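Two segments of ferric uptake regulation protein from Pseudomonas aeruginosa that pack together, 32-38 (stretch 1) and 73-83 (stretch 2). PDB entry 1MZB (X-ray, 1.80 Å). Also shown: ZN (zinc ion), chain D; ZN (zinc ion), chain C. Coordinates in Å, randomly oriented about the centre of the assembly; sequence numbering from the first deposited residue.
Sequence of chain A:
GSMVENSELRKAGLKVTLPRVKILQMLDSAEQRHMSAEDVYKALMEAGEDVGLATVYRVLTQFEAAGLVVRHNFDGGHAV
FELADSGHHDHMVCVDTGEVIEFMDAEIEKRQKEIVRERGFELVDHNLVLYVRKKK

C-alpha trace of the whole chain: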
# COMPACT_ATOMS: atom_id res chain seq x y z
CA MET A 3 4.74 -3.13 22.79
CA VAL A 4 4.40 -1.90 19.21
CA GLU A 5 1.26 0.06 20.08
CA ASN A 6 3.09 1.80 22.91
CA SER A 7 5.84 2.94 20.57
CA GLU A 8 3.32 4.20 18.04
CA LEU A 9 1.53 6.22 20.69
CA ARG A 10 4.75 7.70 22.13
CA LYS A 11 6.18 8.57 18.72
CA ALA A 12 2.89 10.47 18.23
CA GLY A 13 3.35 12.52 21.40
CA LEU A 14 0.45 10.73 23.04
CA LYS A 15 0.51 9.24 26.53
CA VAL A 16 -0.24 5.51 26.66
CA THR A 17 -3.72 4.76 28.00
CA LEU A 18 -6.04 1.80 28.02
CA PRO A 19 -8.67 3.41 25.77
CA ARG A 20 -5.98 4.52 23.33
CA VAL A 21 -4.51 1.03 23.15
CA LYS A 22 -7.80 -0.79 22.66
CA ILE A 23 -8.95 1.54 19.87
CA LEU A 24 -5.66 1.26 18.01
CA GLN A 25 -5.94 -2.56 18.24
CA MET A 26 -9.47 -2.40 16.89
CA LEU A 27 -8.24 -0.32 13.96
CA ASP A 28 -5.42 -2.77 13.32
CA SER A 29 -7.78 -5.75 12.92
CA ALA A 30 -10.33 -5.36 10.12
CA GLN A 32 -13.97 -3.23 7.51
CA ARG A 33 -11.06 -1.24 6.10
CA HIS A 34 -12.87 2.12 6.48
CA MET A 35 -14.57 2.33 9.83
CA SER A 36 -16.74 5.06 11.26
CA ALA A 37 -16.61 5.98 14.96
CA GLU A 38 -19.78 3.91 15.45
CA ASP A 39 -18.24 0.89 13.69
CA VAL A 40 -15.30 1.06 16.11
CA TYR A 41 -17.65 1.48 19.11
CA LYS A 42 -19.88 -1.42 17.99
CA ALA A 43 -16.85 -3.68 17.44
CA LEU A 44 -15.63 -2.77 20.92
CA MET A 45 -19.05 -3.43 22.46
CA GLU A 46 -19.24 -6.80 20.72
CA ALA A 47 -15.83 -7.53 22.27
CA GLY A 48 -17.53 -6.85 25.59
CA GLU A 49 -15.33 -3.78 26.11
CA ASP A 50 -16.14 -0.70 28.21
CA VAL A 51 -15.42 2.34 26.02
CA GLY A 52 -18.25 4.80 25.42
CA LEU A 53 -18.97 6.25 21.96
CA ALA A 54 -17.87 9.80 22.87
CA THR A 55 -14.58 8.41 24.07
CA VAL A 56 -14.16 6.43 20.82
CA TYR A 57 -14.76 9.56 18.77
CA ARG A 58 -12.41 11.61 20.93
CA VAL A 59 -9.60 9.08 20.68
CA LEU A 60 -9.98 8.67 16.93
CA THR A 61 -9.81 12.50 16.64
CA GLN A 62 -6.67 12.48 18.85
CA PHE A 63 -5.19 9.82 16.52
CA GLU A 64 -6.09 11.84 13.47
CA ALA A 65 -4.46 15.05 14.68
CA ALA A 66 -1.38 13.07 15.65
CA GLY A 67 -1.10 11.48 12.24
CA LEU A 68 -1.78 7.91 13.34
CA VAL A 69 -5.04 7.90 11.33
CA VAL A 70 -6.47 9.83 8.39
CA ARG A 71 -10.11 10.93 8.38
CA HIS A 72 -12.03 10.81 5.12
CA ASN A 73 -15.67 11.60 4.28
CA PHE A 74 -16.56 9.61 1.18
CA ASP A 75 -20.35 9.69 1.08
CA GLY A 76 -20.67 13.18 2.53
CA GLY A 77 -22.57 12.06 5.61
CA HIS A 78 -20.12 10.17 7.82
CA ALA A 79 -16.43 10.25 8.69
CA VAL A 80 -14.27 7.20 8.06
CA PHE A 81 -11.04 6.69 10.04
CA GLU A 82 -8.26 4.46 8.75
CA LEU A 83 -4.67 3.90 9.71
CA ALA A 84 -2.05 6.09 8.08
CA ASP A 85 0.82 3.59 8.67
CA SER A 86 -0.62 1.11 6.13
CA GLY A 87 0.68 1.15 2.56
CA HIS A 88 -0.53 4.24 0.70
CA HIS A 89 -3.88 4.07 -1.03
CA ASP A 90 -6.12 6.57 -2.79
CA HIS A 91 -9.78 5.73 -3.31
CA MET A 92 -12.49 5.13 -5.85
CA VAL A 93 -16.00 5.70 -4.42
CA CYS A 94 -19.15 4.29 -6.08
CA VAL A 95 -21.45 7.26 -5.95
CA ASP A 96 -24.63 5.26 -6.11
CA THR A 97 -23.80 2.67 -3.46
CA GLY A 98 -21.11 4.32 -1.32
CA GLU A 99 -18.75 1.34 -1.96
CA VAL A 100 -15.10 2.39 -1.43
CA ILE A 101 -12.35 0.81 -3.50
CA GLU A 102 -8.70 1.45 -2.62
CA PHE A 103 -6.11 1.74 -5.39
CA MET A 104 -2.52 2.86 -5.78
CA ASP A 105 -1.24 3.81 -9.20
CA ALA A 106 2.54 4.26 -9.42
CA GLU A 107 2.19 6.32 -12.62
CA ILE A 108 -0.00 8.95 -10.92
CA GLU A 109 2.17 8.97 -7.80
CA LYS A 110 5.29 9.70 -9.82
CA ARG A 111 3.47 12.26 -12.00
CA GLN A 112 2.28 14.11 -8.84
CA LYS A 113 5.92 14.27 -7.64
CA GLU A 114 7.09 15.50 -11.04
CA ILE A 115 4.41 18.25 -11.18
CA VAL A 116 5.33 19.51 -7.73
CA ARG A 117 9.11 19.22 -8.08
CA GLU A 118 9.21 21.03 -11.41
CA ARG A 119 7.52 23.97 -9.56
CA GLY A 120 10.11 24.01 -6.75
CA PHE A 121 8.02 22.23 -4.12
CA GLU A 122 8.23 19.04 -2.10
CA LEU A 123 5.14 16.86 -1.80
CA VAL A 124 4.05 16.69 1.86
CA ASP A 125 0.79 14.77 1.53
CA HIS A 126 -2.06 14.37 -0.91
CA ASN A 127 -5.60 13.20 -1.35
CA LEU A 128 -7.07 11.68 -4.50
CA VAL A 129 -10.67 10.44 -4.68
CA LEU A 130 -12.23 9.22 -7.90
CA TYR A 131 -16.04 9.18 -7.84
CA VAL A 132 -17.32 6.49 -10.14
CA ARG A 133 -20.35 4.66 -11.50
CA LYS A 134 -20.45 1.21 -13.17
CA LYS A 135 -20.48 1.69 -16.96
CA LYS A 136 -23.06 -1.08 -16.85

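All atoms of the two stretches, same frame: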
# COMPACT_ATOMS: atom_id res chain seq x y z
N GLN A 32 -13.74 -4.53 8.12
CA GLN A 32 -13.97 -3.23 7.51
C GLN A 32 -12.67 -2.43 7.47
O GLN A 32 -12.00 -2.23 8.50
CB GLN A 32 -15.04 -2.47 8.30
CG GLN A 32 -16.33 -3.27 8.52
CD GLN A 32 -17.42 -2.47 9.23
OE1 GLN A 32 -17.90 -1.46 8.71
NE2 GLN A 32 -17.81 -2.92 10.42
N ARG A 33 -12.29 -1.99 6.27
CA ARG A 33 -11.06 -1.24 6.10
C ARG A 33 -11.27 0.24 6.47
O ARG A 33 -10.35 0.91 6.97
CB ARG A 33 -10.59 -1.35 4.64
CG ARG A 33 -10.72 -2.75 4.04
CD ARG A 33 -9.86 -2.87 2.79
NE ARG A 33 -10.08 -4.12 2.05
CZ ARG A 33 -9.33 -4.53 1.03
NH1 ARG A 33 -8.30 -3.78 0.63
NH2 ARG A 33 -9.61 -5.67 0.41
N HIS A 34 -12.49 0.73 6.22
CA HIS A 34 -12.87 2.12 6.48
C HIS A 34 -14.01 2.24 7.49
O HIS A 34 -15.18 2.36 7.15
CB HIS A 34 -13.28 2.79 5.17
CG HIS A 34 -12.27 2.60 4.08
ND1 HIS A 34 -12.38 1.58 3.17
CD2 HIS A 34 -11.11 3.28 3.86
CE1 HIS A 34 -11.29 1.64 2.42
NE2 HIS A 34 -10.49 2.66 2.80
N MET A 35 -13.62 2.26 8.75
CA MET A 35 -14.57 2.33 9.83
C MET A 35 -14.95 3.72 10.32
O MET A 35 -14.12 4.62 10.45
CB MET A 35 -14.04 1.53 11.01
CG MET A 35 -14.05 -0.00 10.80
SD MET A 35 -13.53 -0.86 12.29
CE MET A 35 -12.03 -0.11 12.55
N SER A 36 -16.23 3.85 10.64
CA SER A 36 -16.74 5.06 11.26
C SER A 36 -16.51 4.93 12.77
O SER A 36 -16.13 3.84 13.28
CB SER A 36 -18.25 5.17 11.02
OG SER A 36 -18.92 4.22 11.82
N ALA A 37 -16.73 6.02 13.50
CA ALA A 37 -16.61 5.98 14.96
C ALA A 37 -17.58 4.96 15.55
O ALA A 37 -17.24 4.22 16.49
CB ALA A 37 -16.89 7.38 15.56
N GLU A 38 -18.78 4.88 14.98
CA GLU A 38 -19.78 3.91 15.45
C GLU A 38 -19.35 2.47 15.18
O GLU A 38 -19.61 1.57 16.01
CB GLU A 38 -21.14 4.18 14.76
CG GLU A 38 -21.94 5.29 15.44
CD GLU A 38 -23.33 5.38 14.85
OE1 GLU A 38 -24.12 4.44 15.10
OE2 GLU A 38 -23.60 6.38 14.12
N ASN A 73 -14.21 11.56 4.28
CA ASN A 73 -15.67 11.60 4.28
C ASN A 73 -15.98 11.28 2.82
O ASN A 73 -15.91 12.15 1.93
CB ASN A 73 -16.21 12.97 4.64
CG ASN A 73 -17.71 12.97 4.78
OD1 ASN A 73 -18.38 12.24 4.05
ND2 ASN A 73 -18.24 13.75 5.72
N PHE A 74 -16.30 10.03 2.56
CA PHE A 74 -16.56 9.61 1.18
C PHE A 74 -17.99 9.74 0.68
O PHE A 74 -18.19 9.97 -0.52
CB PHE A 74 -16.14 8.14 0.99
CG PHE A 74 -14.67 7.88 1.26
CD1 PHE A 74 -13.69 8.54 0.52
CD2 PHE A 74 -14.29 6.90 2.18
CE1 PHE A 74 -12.31 8.21 0.70
CE2 PHE A 74 -12.94 6.58 2.36
CZ PHE A 74 -11.95 7.22 1.63
N ASP A 75 -18.97 9.59 1.56
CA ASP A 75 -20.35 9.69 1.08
C ASP A 75 -20.98 11.00 1.49
O ASP A 75 -22.15 11.24 1.21
CB ASP A 75 -21.19 8.49 1.54
CG ASP A 75 -21.50 8.49 3.04
OD1 ASP A 75 -21.21 9.47 3.77
OD2 ASP A 75 -22.08 7.46 3.49
N GLY A 76 -20.18 11.88 2.12
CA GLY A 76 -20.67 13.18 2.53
C GLY A 76 -21.32 13.22 3.91
O GLY A 76 -21.28 14.26 4.58
N GLY A 77 -21.86 12.09 4.35
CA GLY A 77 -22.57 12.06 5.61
C GLY A 77 -21.93 11.39 6.81
O GLY A 77 -22.49 11.48 7.91
N HIS A 78 -20.80 10.72 6.62
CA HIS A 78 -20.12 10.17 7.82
C HIS A 78 -18.61 10.15 7.62
O HIS A 78 -18.12 10.08 6.49
CB HIS A 78 -20.63 8.79 8.24
CG HIS A 78 -20.04 7.66 7.48
ND1 HIS A 78 -20.55 7.18 6.30
CD2 HIS A 78 -18.95 6.88 7.76
CE1 HIS A 78 -19.80 6.13 5.89
NE2 HIS A 78 -18.81 5.91 6.74
N ALA A 79 -17.88 10.24 8.73
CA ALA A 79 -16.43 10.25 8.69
C ALA A 79 -15.92 8.83 8.80
O ALA A 79 -16.47 8.06 9.57
CB ALA A 79 -15.90 11.04 9.84
N VAL A 80 -14.88 8.50 8.02
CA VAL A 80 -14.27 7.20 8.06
C VAL A 80 -12.87 7.42 8.63
O VAL A 80 -12.25 8.40 8.27
CB VAL A 80 -14.13 6.65 6.63
CG1 VAL A 80 -12.99 5.65 6.54
CG2 VAL A 80 -15.46 6.01 6.24
N PHE A 81 -12.38 6.51 9.48
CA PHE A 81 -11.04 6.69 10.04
C PHE A 81 -10.25 5.46 9.65
O PHE A 81 -10.74 4.36 9.81
CB PHE A 81 -11.10 6.79 11.56
CG PHE A 81 -11.80 8.03 12.07
CD1 PHE A 81 -13.18 8.04 12.24
CD2 PHE A 81 -11.07 9.17 12.39
CE1 PHE A 81 -13.84 9.21 12.75
CE2 PHE A 81 -11.71 10.33 12.90
CZ PHE A 81 -13.09 10.35 13.08
N GLU A 82 -9.05 5.63 9.12
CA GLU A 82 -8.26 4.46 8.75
C GLU A 82 -6.82 4.74 9.11
O GLU A 82 -6.42 5.88 9.22
CB GLU A 82 -8.38 4.14 7.26
CG GLU A 82 -8.02 5.30 6.31
CD GLU A 82 -8.38 5.00 4.84
OE1 GLU A 82 -7.76 4.12 4.22
OE2 GLU A 82 -9.30 5.65 4.31
N LEU A 83 -6.05 3.70 9.37
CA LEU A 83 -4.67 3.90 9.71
C LEU A 83 -3.92 4.62 8.59
O LEU A 83 -4.28 4.54 7.40
CB LEU A 83 -4.01 2.56 9.99
CG LEU A 83 -4.60 1.84 11.19
CD1 LEU A 83 -4.01 0.43 11.25
CD2 LEU A 83 -4.27 2.64 12.50
ZN ZN D . -22.44 7.42 5.38
ZN ZN C . -8.71 3.53 2.52
O HOH W 1 -7.72 0.80 9.17
O HOH W 2 -17.63 3.55 6.65
O HOH W 3 -17.41 8.44 12.14

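The packing of residues 32-38 against 73-83 in the ferric uptake regulation protein illustrates how a small contact can be held by few links, here one backbone hydrogen bond, a shared zinc ion and bridging waters, with modest side-chain packing between them.

The backbone link is short and nearly straight: Phe81 N donates to Met35 O at 2.7 Å, with an angle of 165° at the hydrogen. The same carbonyl also receives a CA-H...O contact from Val80 CA at 3.5 Å, and Ser36 CA makes a similar approach to Ala79 O at 3.5 Å. The Met35 CA-to-CB bond points away from the other segment, so the residue takes part mainly through its backbone carbonyl.

The metal supplies the second link. His34 NE2 and Glu82 OE1 each bind the chain C zinc at 2.0 Å, and two further ligands come from elsewhere in the structure. His34 NE2 and Glu82 OE1 lie 3.4 Å apart as neighbouring ligands, not as a hydrogen-bonded pair; coordination to one ion is what joins them. The His34 side chain is also packed from the side of stretch 2: Phe74 directs its edge toward the imidazole face, with centroids 5.8 Å apart and planes at 87°, while Val80 CG1 comes within 3.2 Å of His34 CB.

Water extends the contact where direct polar bonds are absent. One molecule donates to His34 O at 2.8 Å and accepts from His78 NE2 at 2.6 Å. Since His78 ND1 binds the chain D zinc at 2.1 Å, the two nitrogens of this ring serve different partners. That zinc also takes Asp75 OD2 at 1.9 Å, whereas Asp75 OD1 accepts from Gly77 N at 2.8 Å. Another water accepts from Ala37 N at 2.9 Å and donates to Ala79 O at 2.8 Å, bridging backbone groups 4.4 Å apart.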